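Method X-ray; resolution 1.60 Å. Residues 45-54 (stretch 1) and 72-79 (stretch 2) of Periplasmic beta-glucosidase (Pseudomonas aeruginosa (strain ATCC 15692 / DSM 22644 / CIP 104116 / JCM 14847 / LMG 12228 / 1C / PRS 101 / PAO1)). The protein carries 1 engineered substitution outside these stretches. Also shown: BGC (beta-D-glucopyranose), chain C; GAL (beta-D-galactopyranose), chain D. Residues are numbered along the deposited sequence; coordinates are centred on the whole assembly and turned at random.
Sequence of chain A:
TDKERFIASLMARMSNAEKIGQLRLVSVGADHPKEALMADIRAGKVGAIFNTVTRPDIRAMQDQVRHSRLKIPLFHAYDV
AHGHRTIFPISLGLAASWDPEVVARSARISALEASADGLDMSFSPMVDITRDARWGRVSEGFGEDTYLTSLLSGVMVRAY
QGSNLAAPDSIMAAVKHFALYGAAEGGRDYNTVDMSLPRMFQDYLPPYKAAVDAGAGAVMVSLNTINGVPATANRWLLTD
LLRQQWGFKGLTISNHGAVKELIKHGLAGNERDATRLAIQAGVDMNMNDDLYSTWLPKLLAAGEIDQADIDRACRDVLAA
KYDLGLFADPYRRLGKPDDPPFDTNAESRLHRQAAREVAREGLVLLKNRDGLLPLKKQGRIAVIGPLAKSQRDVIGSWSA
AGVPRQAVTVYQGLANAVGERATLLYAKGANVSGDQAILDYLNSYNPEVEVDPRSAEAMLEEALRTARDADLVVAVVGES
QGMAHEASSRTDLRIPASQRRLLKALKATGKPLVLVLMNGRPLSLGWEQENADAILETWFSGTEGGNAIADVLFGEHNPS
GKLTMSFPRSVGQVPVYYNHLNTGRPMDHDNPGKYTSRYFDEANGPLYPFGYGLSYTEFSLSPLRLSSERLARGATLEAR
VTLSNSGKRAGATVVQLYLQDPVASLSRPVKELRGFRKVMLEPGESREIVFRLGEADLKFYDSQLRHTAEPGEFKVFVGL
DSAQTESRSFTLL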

# COMPACT_ATOMS: atom_id res chain seq x y z
N LYS A 45 36.12 7.24 -26.30
CA LYS A 45 35.60 6.29 -25.30
C LYS A 45 34.42 6.89 -24.54
O LYS A 45 34.00 6.23 -23.60
CB LYS A 45 36.70 5.90 -24.32
CG LYS A 45 37.83 5.14 -24.99
CD LYS A 45 38.58 4.20 -24.10
CE LYS A 45 39.78 4.83 -23.44
NZ LYS A 45 40.74 3.78 -22.98
N VAL A 46 33.90 8.02 -24.95
CA VAL A 46 32.72 8.66 -24.27
C VAL A 46 31.66 8.98 -25.30
O VAL A 46 31.96 9.61 -26.30
CB VAL A 46 33.15 9.92 -23.51
CG1 VAL A 46 31.95 10.59 -22.83
CG2 VAL A 46 34.25 9.62 -22.52
N GLY A 47 30.39 8.68 -25.00
CA GLY A 47 29.29 8.98 -25.91
C GLY A 47 28.56 10.25 -25.52
O GLY A 47 28.09 10.99 -26.39
N ALA A 48 28.44 10.51 -24.21
CA ALA A 48 27.69 11.67 -23.74
C ALA A 48 28.04 11.99 -22.31
O ALA A 48 28.61 11.16 -21.60
CB ALA A 48 26.21 11.37 -23.88
N ILE A 49 27.70 13.21 -21.95
CA ILE A 49 28.04 13.79 -20.65
C ILE A 49 26.73 14.19 -20.01
O ILE A 49 25.84 14.69 -20.72
CB ILE A 49 28.96 14.99 -20.85
CG1 ILE A 49 30.26 14.59 -21.54
CG2 ILE A 49 29.23 15.71 -19.54
CD1 ILE A 49 31.12 13.70 -20.75
N PHE A 50 26.66 14.09 -18.70
CA PHE A 50 25.58 14.80 -17.95
C PHE A 50 26.23 15.61 -16.84
O PHE A 50 27.34 15.29 -16.39
CB PHE A 50 24.52 13.83 -17.45
CG PHE A 50 24.92 12.82 -16.42
CD1 PHE A 50 25.65 11.70 -16.77
CD2 PHE A 50 24.59 12.98 -15.08
CE1 PHE A 50 26.02 10.74 -15.86
CE2 PHE A 50 25.00 12.04 -14.15
CZ PHE A 50 25.70 10.92 -14.53
N ASN A 51 25.49 16.64 -16.41
CA ASN A 51 25.81 17.53 -15.26
C ASN A 51 26.93 18.51 -15.59
O ASN A 51 27.37 19.18 -14.64
CB ASN A 51 26.14 16.71 -14.02
CG ASN A 51 24.92 16.14 -13.30
OD1 ASN A 51 23.80 16.46 -13.65
ND2 ASN A 51 25.15 15.25 -12.36
N THR A 52 27.32 18.70 -16.86
CA THR A 52 28.18 19.85 -17.28
C THR A 52 27.27 20.84 -18.00
O THR A 52 26.64 20.44 -18.98
CB THR A 52 29.33 19.36 -18.17
OG1 THR A 52 30.18 18.57 -17.34
CG2 THR A 52 30.07 20.48 -18.85
N VAL A 53 27.14 22.08 -17.52
CA VAL A 53 25.93 22.88 -17.85
C VAL A 53 26.20 24.33 -18.24
O VAL A 53 25.26 25.13 -18.20
CB VAL A 53 24.94 22.85 -16.67
CG1 VAL A 53 24.57 21.40 -16.35
CG2 VAL A 53 25.51 23.56 -15.47
N THR A 54 27.44 24.69 -18.53
CA THR A 54 27.74 26.07 -18.99
C THR A 54 28.43 26.02 -20.34
O THR A 54 29.12 25.04 -20.62
CB THR A 54 28.57 26.87 -17.99
OG1 THR A 54 29.91 26.39 -18.05
CG2 THR A 54 28.05 26.76 -16.57
N ILE A 72 33.24 11.94 -33.46
CA ILE A 72 31.77 11.87 -33.23
C ILE A 72 31.47 12.81 -32.07
O ILE A 72 32.02 12.64 -30.98
CB ILE A 72 31.32 10.42 -32.95
CG1 ILE A 72 31.58 9.51 -34.16
CG2 ILE A 72 29.86 10.41 -32.54
CD1 ILE A 72 31.36 8.07 -33.88
N PRO A 73 30.56 13.79 -32.26
CA PRO A 73 30.28 14.77 -31.21
C PRO A 73 29.56 14.14 -30.01
O PRO A 73 28.87 13.12 -30.15
CB PRO A 73 29.34 15.76 -31.84
CG PRO A 73 28.65 14.97 -32.88
CD PRO A 73 29.73 14.03 -33.44
N LEU A 74 29.80 14.73 -28.86
CA LEU A 74 29.05 14.38 -27.63
C LEU A 74 27.68 15.00 -27.72
O LEU A 74 27.51 16.03 -28.40
CB LEU A 74 29.79 14.97 -26.43
CG LEU A 74 31.19 14.43 -26.22
CD1 LEU A 74 31.96 15.36 -25.33
CD2 LEU A 74 31.15 13.03 -25.65
N PHE A 75 26.74 14.43 -26.96
CA PHE A 75 25.62 15.26 -26.46
C PHE A 75 25.79 15.47 -24.95
O PHE A 75 26.46 14.70 -24.25
CB PHE A 75 24.26 14.70 -26.88
CG PHE A 75 23.78 13.47 -26.16
CD1 PHE A 75 23.30 13.53 -24.87
CD2 PHE A 75 23.72 12.26 -26.81
CE1 PHE A 75 22.80 12.39 -24.24
CE2 PHE A 75 23.25 11.11 -26.19
CZ PHE A 75 22.79 11.17 -24.90
N HIS A 76 25.15 16.53 -24.48
CA HIS A 76 25.23 16.98 -23.06
C HIS A 76 23.82 17.03 -22.49
O HIS A 76 22.95 17.68 -23.09
CB HIS A 76 25.92 18.35 -22.94
CG HIS A 76 27.39 18.25 -23.12
ND1 HIS A 76 27.95 18.18 -24.39
CD2 HIS A 76 28.41 18.19 -22.22
CE1 HIS A 76 29.27 18.04 -24.22
NE2 HIS A 76 29.57 18.08 -22.93
N ALA A 77 23.65 16.36 -21.36
CA ALA A 77 22.33 16.27 -20.70
C ALA A 77 22.37 16.86 -19.30
O ALA A 77 23.43 16.94 -18.66
CB ALA A 77 21.87 14.83 -20.72
N TYR A 78 21.17 17.17 -18.82
CA TYR A 78 20.95 17.65 -17.44
C TYR A 78 19.52 17.38 -17.02
O TYR A 78 18.68 17.05 -17.82
CB TYR A 78 21.30 19.12 -17.38
CG TYR A 78 21.49 19.75 -16.03
CD1 TYR A 78 22.20 19.13 -15.02
CD2 TYR A 78 20.98 21.02 -15.80
CE1 TYR A 78 22.41 19.75 -13.80
CE2 TYR A 78 21.20 21.66 -14.59
CZ TYR A 78 21.92 21.01 -13.60
OH TYR A 78 22.17 21.64 -12.41
N ASP A 79 19.29 17.50 -15.72
CA ASP A 79 17.98 17.30 -15.03
C ASP A 79 17.29 18.67 -15.01
O ASP A 79 17.24 19.32 -13.98
CB ASP A 79 18.23 16.68 -13.67
CG ASP A 79 18.55 15.20 -13.72
OD1 ASP A 79 17.69 14.44 -14.26
OD2 ASP A 79 19.61 14.77 -13.20
C2 BGC C . 17.70 11.68 -12.84
C3 BGC C . 19.13 11.11 -12.75
C4 BGC C . 19.39 10.86 -11.24
C5 BGC C . 18.34 9.84 -10.77
C6 BGC C . 18.42 9.54 -9.29
C1 BGC C . 16.72 10.69 -12.22
O1 BGC C . 15.49 11.35 -12.25
O2 BGC C . 17.27 11.96 -14.17
O3 BGC C . 20.06 12.10 -13.23
O4 BGC C . 20.71 10.31 -11.11
O5 BGC C . 17.08 10.43 -10.86
O6 BGC C . 17.45 8.55 -8.94
C1 GAL D . 21.62 11.06 -10.29
C2 GAL D . 21.92 12.46 -10.86
C3 GAL D . 22.96 13.13 -9.96
C4 GAL D . 22.39 13.18 -8.52
C5 GAL D . 22.01 11.75 -8.09
C6 GAL D . 21.32 11.74 -6.74
O2 GAL D . 22.40 12.33 -12.19
O3 GAL D . 23.17 14.47 -10.46
O4 GAL D . 21.22 14.02 -8.62
O5 GAL D . 21.04 11.14 -9.01
O6 GAL D . 20.93 10.38 -6.42
O HOH W 1 30.94 10.71 -28.86
O HOH W 2 21.90 15.31 -15.09
O HOH W 3 21.39 16.28 -11.81
O HOH W 4 26.06 17.85 -19.41

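The backbone evidence identifies the two stretches as neighbouring parallel strands, their N-to-C directions 24° apart and their axes approaching to 4.6 Å. Three hydrogen bonds carry the pairing. Ile 49 N donates to Phe 75 O (3.0 Å, N-H...O angle 165°), Ala 77 N to Ile 49 O (2.8 Å, 159°) and Asn 51 N to Ala 77 O (3.1 Å, 154°). Ile 49 thus uses both its amide and its carbonyl, reaching the residues before and after His 76, as a parallel register requires. Two CA-H...O contacts supplement this ladder: His 76 CA lies 3.3 Å from Ile 49 O, and Phe 50 CA lies 3.1 Å from Ala 77 O. The amide of Phe 75, buried by the contact, has no partner in the model.

Apolar packing follows the alternation of the strands. On the face shared by Ala 48, Phe 50, Phe 75 and Ala 77, Ala 48 CB sits 3.5 Å from the centroid of the Phe 75 ring and only 9° off its normal, a CH-pi contact in which the small methyl lies flat over the aromatic face. Beside it, Phe 50 CB and Ala 77 CB are 4.3 Å apart, while the Phe 50 ring leads away from the second stretch. On the other face Ile 49 CB meets His 76 CD2 at 3.5 Å, and Ile 49 CG1 lies 4.2 Å from Leu 74 CD1. The other methyl of Leu 74, CD2, reaches Val 46 CG1 at 3.8 Å, so this branched side chain touches three residues of stretch 1, since Leu 74 CD2 also lies 4.0 Å from Ala 48 N. Past the strand, Val 53 CG1 stands 3.4 Å from the Tyr 78 ring centroid, 8° off the normal, making a second CH-pi contact, while Asn 51 OD1 approaches the edge of the same ring, 3.4 Å from Tyr 78 CD1. Together the stretches bury 599 Å².

Water extends the contact at both ends. Water 1 lies 3.0 Å from Val 46 O and 3.1 Å from Ile 72 O; water 4 lies 2.7 Å from Thr 52 O and 2.9 Å from Ala 77 O, each hydrogen-bonding to both carbonyls.

The sugars link the polar side chains at the C-terminal ends. The amide of Asn 51 suits a dual role: ND2 donates to GAL O3 (2.9 Å, 156°), while OD1 accepts from water 3 at 3.0 Å, which also bonds Asp 79 OD2 at 2.7 Å. The carboxylate of Asp 79 accepts from two glucose hydroxyls, OD1 from BGC O2 at 2.5 Å and OD2 from BGC O3 at 2.7 Å.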